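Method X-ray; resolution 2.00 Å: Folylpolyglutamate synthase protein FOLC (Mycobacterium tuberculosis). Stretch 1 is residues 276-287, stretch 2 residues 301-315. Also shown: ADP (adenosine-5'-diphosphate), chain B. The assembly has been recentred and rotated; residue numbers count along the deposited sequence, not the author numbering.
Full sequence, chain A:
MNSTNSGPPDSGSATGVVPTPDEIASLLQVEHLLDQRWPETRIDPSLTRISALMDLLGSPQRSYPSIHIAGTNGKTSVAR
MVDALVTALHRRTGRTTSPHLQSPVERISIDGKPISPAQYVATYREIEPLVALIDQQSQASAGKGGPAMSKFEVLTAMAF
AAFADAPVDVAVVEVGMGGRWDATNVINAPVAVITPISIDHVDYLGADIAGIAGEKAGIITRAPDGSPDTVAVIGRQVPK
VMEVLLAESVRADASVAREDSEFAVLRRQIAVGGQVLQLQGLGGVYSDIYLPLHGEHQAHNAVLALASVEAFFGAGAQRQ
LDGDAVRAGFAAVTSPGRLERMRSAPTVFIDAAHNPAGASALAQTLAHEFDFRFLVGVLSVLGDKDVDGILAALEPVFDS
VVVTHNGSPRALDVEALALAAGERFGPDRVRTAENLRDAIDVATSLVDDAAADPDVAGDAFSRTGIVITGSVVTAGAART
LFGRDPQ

Stretch 1 276-287: VLQLQGLGGVYS
Stretch 2 301-315: NAVLALASVEAFFGA

A β-hairpin (stretch 1) packs against a helix (stretch 2), burying 523 Å² summed over both sides. Strand 276-281 runs at 36° to helix 301-312, N-to-C directions roughly alike, with axes 8.4 Å apart at closest approach; the returning strand, 284-287, makes 129° with the helix, and its axis comes no closer than 11.9 Å to the helix axis. Residues 276-279 lie near phi/psi -119/135. Leu-279 N to Tyr-286 O (2.9 Å) and Tyr-286 N to Leu-279 O (2.8 Å) pair the strands, and a type I turn from Gly-281 to Gly-284 joins them, with Leu-282 at -66/-32 and Gly-283 at -99/6. CA atoms set the register: Leu-279 to Val-303 6.3 Å, Gly-281 to Ala-307 5.5 Å, Gly-283 to Ala-315 5.3 Å. Along the helix, phi/psi is mostly near -62/-43, with Val-303 at -72/-28. Asn-301 (chi1 m) does not touch the hairpin; it reads the ADP adenine, OD1 accepting from N6 and ND2 donating to N7, both 3.0 Å. Ala-302 points its short CB toward the strand, 4.0 Å from Leu-277 CD1 and 4.4 Å from Leu-279 CD1; both leucines are m,t. Val-303 (p) brings CB to 3.9 Å from Leu-279 CD2 and CG2 to 3.7 Å from Gln-280 O. Leu-306 (t,p) is buried and points toward the hairpin: its CD2 lies 4.0 Å from Leu-279 CB, 4.0 Å from Gly-281 CA and 3.7 Å from Tyr-286 CD2, while CD1 covers one face of the tyrosine ring. Ala-307, directed sideways, has CB 4.2 Å from Leu-282 CG. Glu-310 (m,t, chi3 -58°) is the polar clasp, its buried carboxylate met by three donors: Leu-282 N to OE1 at 2.6 Å, Gly-283 N to OE2 at 2.8 Å, and Tyr-286 OH to OE2 at 2.7 Å. Tyr-286 (chi1 m, chi2 -98°) meets OE2 at its ring edge. Gly-281 suits this site because an ideal CB would fall 2.4 Å from Glu-310 OE1, a clash; Gly-284, at phi/psi 137/-165, has backbone angles that call for glycine. Leu-282 (m,t) lays CD1 4.3 Å from Ala-311 CB. Gly-314, phi 72°, leaves helical geometry in a Schellman motif, with Gly-314 N to Ala-311 O 3.0 Å and Ala-315 N to Glu-310 O 2.8 Å. Beyond it, Ala-315 points toward the hairpin, its O 4.0 Å from Leu-282 CB.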

# COMPACT_ATOMS: atom_id res chain seq x y z
N VAL A 276 -5.82 -17.35 11.50
CA VAL A 276 -5.01 -17.54 12.66
C VAL A 276 -3.67 -18.09 12.17
O VAL A 276 -3.64 -19.03 11.37
CB VAL A 276 -5.68 -18.53 13.60
CG1 VAL A 276 -4.71 -18.84 14.77
CG2 VAL A 276 -7.03 -17.92 14.17
N LEU A 277 -2.57 -17.53 12.65
CA LEU A 277 -1.23 -17.86 12.17
C LEU A 277 -0.32 -18.42 13.24
O LEU A 277 -0.39 -18.05 14.41
CB LEU A 277 -0.56 -16.56 11.59
CG LEU A 277 -1.45 -15.78 10.61
CD1 LEU A 277 -0.75 -14.41 10.20
CD2 LEU A 277 -1.72 -16.60 9.40
N GLN A 278 0.62 -19.25 12.82
CA GLN A 278 1.76 -19.54 13.63
C GLN A 278 2.98 -19.11 12.83
O GLN A 278 3.21 -19.62 11.72
CB GLN A 278 1.87 -21.07 13.90
CG GLN A 278 3.04 -21.35 14.83
CD GLN A 278 3.15 -22.81 15.20
OE1 GLN A 278 3.32 -23.68 14.32
NE2 GLN A 278 3.07 -23.10 16.52
N LEU A 279 3.76 -18.18 13.39
CA LEU A 279 4.88 -17.58 12.65
C LEU A 279 6.22 -17.89 13.30
O LEU A 279 6.39 -17.71 14.51
CB LEU A 279 4.69 -16.06 12.59
CG LEU A 279 3.38 -15.52 11.98
CD1 LEU A 279 3.28 -13.93 12.05
CD2 LEU A 279 3.20 -15.96 10.53
N GLN A 280 7.18 -18.29 12.49
CA GLN A 280 8.56 -18.26 12.94
C GLN A 280 9.22 -16.91 12.61
O GLN A 280 9.38 -16.56 11.42
CB GLN A 280 9.35 -19.39 12.30
CG GLN A 280 10.81 -19.41 12.80
CD GLN A 280 11.36 -20.76 12.65
OE1 GLN A 280 10.73 -21.74 13.06
NE2 GLN A 280 12.54 -20.86 12.05
N GLY A 281 9.50 -16.12 13.64
CA GLY A 281 10.17 -14.85 13.48
C GLY A 281 11.65 -15.04 13.73
O GLY A 281 12.13 -16.19 13.97
N LEU A 282 12.40 -13.94 13.79
CA LEU A 282 13.85 -14.02 14.07
C LEU A 282 14.17 -14.53 15.50
O LEU A 282 15.21 -15.14 15.72
CB LEU A 282 14.50 -12.66 13.88
CG LEU A 282 14.22 -11.99 12.55
CD1 LEU A 282 14.95 -10.70 12.54
CD2 LEU A 282 14.75 -12.89 11.39
N GLY A 283 13.32 -14.22 16.48
CA GLY A 283 13.52 -14.60 17.86
C GLY A 283 12.74 -15.84 18.30
O GLY A 283 12.80 -16.23 19.47
N GLY A 284 12.06 -16.52 17.38
CA GLY A 284 11.41 -17.79 17.73
C GLY A 284 10.00 -17.94 17.17
O GLY A 284 9.59 -17.19 16.28
N VAL A 285 9.26 -18.90 17.70
CA VAL A 285 7.92 -19.17 17.21
C VAL A 285 6.86 -18.39 18.00
O VAL A 285 6.84 -18.41 19.23
CB VAL A 285 7.63 -20.67 17.30
CG1 VAL A 285 6.21 -21.01 16.80
CG2 VAL A 285 8.69 -21.45 16.52
N TYR A 286 5.98 -17.68 17.29
CA TYR A 286 4.89 -16.99 17.92
C TYR A 286 3.60 -17.67 17.46
O TYR A 286 3.38 -17.79 16.27
CB TYR A 286 4.89 -15.52 17.50
CG TYR A 286 6.19 -14.74 17.81
CD1 TYR A 286 6.31 -13.94 18.95
CD2 TYR A 286 7.27 -14.84 16.98
CE1 TYR A 286 7.52 -13.24 19.23
CE2 TYR A 286 8.48 -14.15 17.25
CZ TYR A 286 8.58 -13.33 18.37
OH TYR A 286 9.76 -12.62 18.59
N SER A 287 2.75 -18.10 18.39
CA SER A 287 1.55 -18.93 18.09
C SER A 287 0.21 -18.21 18.30
O SER A 287 0.19 -17.25 19.01
CB SER A 287 1.56 -20.16 18.99
OG SER A 287 2.78 -20.87 18.78
N ASN A 301 2.75 -10.92 4.44
CA ASN A 301 2.98 -9.55 4.87
C ASN A 301 3.15 -9.53 6.41
O ASN A 301 4.03 -8.86 6.91
CB ASN A 301 1.80 -8.61 4.53
CG ASN A 301 1.66 -8.42 3.01
OD1 ASN A 301 2.60 -8.72 2.27
ND2 ASN A 301 0.52 -7.89 2.57
N ALA A 302 2.30 -10.26 7.14
CA ALA A 302 2.48 -10.34 8.60
C ALA A 302 3.83 -10.82 9.05
O ALA A 302 4.48 -10.20 9.90
CB ALA A 302 1.39 -11.21 9.22
N VAL A 303 4.32 -11.93 8.51
CA VAL A 303 5.59 -12.41 9.06
C VAL A 303 6.72 -11.47 8.62
O VAL A 303 7.71 -11.31 9.31
CB VAL A 303 5.91 -13.86 8.58
CG1 VAL A 303 6.26 -13.87 7.09
CG2 VAL A 303 7.03 -14.46 9.42
N LEU A 304 6.57 -10.83 7.46
CA LEU A 304 7.57 -9.87 7.05
C LEU A 304 7.62 -8.66 8.01
O LEU A 304 8.70 -8.17 8.36
CB LEU A 304 7.23 -9.37 5.62
CG LEU A 304 8.26 -8.43 5.01
CD1 LEU A 304 9.64 -9.13 4.94
CD2 LEU A 304 7.77 -8.09 3.52
N ALA A 305 6.43 -8.15 8.39
CA ALA A 305 6.31 -7.06 9.36
C ALA A 305 6.90 -7.47 10.73
O ALA A 305 7.59 -6.68 11.42
CB ALA A 305 4.85 -6.66 9.52
N LEU A 306 6.59 -8.70 11.15
CA LEU A 306 7.13 -9.19 12.42
C LEU A 306 8.68 -9.20 12.38
O LEU A 306 9.33 -8.62 13.26
CB LEU A 306 6.56 -10.56 12.73
CG LEU A 306 7.25 -11.37 13.87
CD1 LEU A 306 6.91 -10.62 15.17
CD2 LEU A 306 6.72 -12.83 13.94
N ALA A 307 9.27 -9.83 11.39
CA ALA A 307 10.73 -9.89 11.27
C ALA A 307 11.32 -8.47 11.24
O ALA A 307 12.33 -8.20 11.91
CB ALA A 307 11.12 -10.69 10.01
N SER A 308 10.66 -7.53 10.58
CA SER A 308 11.16 -6.15 10.53
C SER A 308 11.16 -5.48 11.92
O SER A 308 12.07 -4.74 12.28
CB SER A 308 10.28 -5.30 9.59
OG SER A 308 10.30 -5.87 8.28
N VAL A 309 10.10 -5.73 12.69
CA VAL A 309 9.98 -5.12 14.02
C VAL A 309 10.99 -5.81 14.98
O VAL A 309 11.63 -5.13 15.81
CB VAL A 309 8.57 -5.18 14.55
CG1 VAL A 309 8.55 -4.80 16.03
CG2 VAL A 309 7.71 -4.20 13.73
N GLU A 310 11.16 -7.13 14.80
CA GLU A 310 12.16 -7.89 15.57
C GLU A 310 13.53 -7.32 15.28
O GLU A 310 14.32 -7.07 16.22
CB GLU A 310 12.13 -9.36 15.18
CG GLU A 310 10.95 -10.10 15.80
CD GLU A 310 10.99 -11.55 15.42
OE1 GLU A 310 10.99 -11.83 14.21
OE2 GLU A 310 11.15 -12.41 16.32
N ALA A 311 13.83 -7.12 14.00
CA ALA A 311 15.15 -6.60 13.58
C ALA A 311 15.38 -5.22 14.19
O ALA A 311 16.44 -4.96 14.76
CB ALA A 311 15.23 -6.47 12.08
N PHE A 312 14.38 -4.35 14.10
CA PHE A 312 14.45 -3.01 14.65
C PHE A 312 14.81 -3.02 16.14
O PHE A 312 15.62 -2.22 16.57
CB PHE A 312 13.12 -2.27 14.46
CG PHE A 312 13.16 -0.88 14.98
CD1 PHE A 312 13.74 0.14 14.24
CD2 PHE A 312 12.67 -0.60 16.23
CE1 PHE A 312 13.80 1.45 14.76
CE2 PHE A 312 12.71 0.69 16.75
CZ PHE A 312 13.29 1.72 16.03
N PHE A 313 14.19 -3.91 16.91
CA PHE A 313 14.47 -3.97 18.34
C PHE A 313 15.56 -4.96 18.70
O PHE A 313 15.77 -5.20 19.86
CB PHE A 313 13.22 -4.32 19.13
CG PHE A 313 12.23 -3.20 19.20
CD1 PHE A 313 11.03 -3.29 18.53
CD2 PHE A 313 12.52 -2.03 19.89
CE1 PHE A 313 10.10 -2.25 18.58
CE2 PHE A 313 11.58 -0.97 19.94
CZ PHE A 313 10.39 -1.10 19.28
N GLY A 314 16.21 -5.58 17.72
CA GLY A 314 17.26 -6.56 18.04
C GLY A 314 16.81 -7.89 18.62
O GLY A 314 17.60 -8.53 19.33
N ALA A 315 15.58 -8.36 18.34
CA ALA A 315 15.19 -9.70 18.79
C ALA A 315 15.99 -10.79 18.09
O ALA A 315 16.24 -10.59 16.89
CB ALA A 315 13.73 -9.95 18.58
PB ADP B . 1.34 -1.43 -1.94
O1B ADP B . 1.40 -0.40 -0.84
O2B ADP B . 0.68 -0.91 -3.19
O3B ADP B . 2.60 -2.20 -2.20
PA ADP B . -0.92 -2.65 -0.47
O1A ADP B . -1.63 -1.31 -0.59
O2A ADP B . -0.79 -3.45 0.82
O3A ADP B . 0.43 -2.66 -1.39
O5' ADP B . -1.84 -3.62 -1.40
C5' ADP B . -2.37 -3.26 -2.69
C4' ADP B . -3.11 -4.52 -3.19
O4' ADP B . -2.14 -5.57 -3.42
C3' ADP B . -4.04 -5.16 -2.17
O3' ADP B . -5.38 -4.78 -2.40
C2' ADP B . -4.02 -6.65 -2.37
O2' ADP B . -4.85 -6.93 -3.55
C1' ADP B . -2.64 -6.85 -2.93
N9 ADP B . -1.58 -7.29 -1.98
C8 ADP B . -1.16 -6.76 -0.78
N7 ADP B . -0.11 -7.49 -0.30
C5 ADP B . 0.21 -8.41 -1.26
C6 ADP B . 1.22 -9.46 -1.43
N6 ADP B . 2.14 -9.70 -0.48
N1 ADP B . 1.13 -10.19 -2.55
C2 ADP B . 0.19 -10.06 -3.52
N3 ADP B . -0.76 -9.09 -3.46
C4 ADP B . -0.77 -8.29 -2.35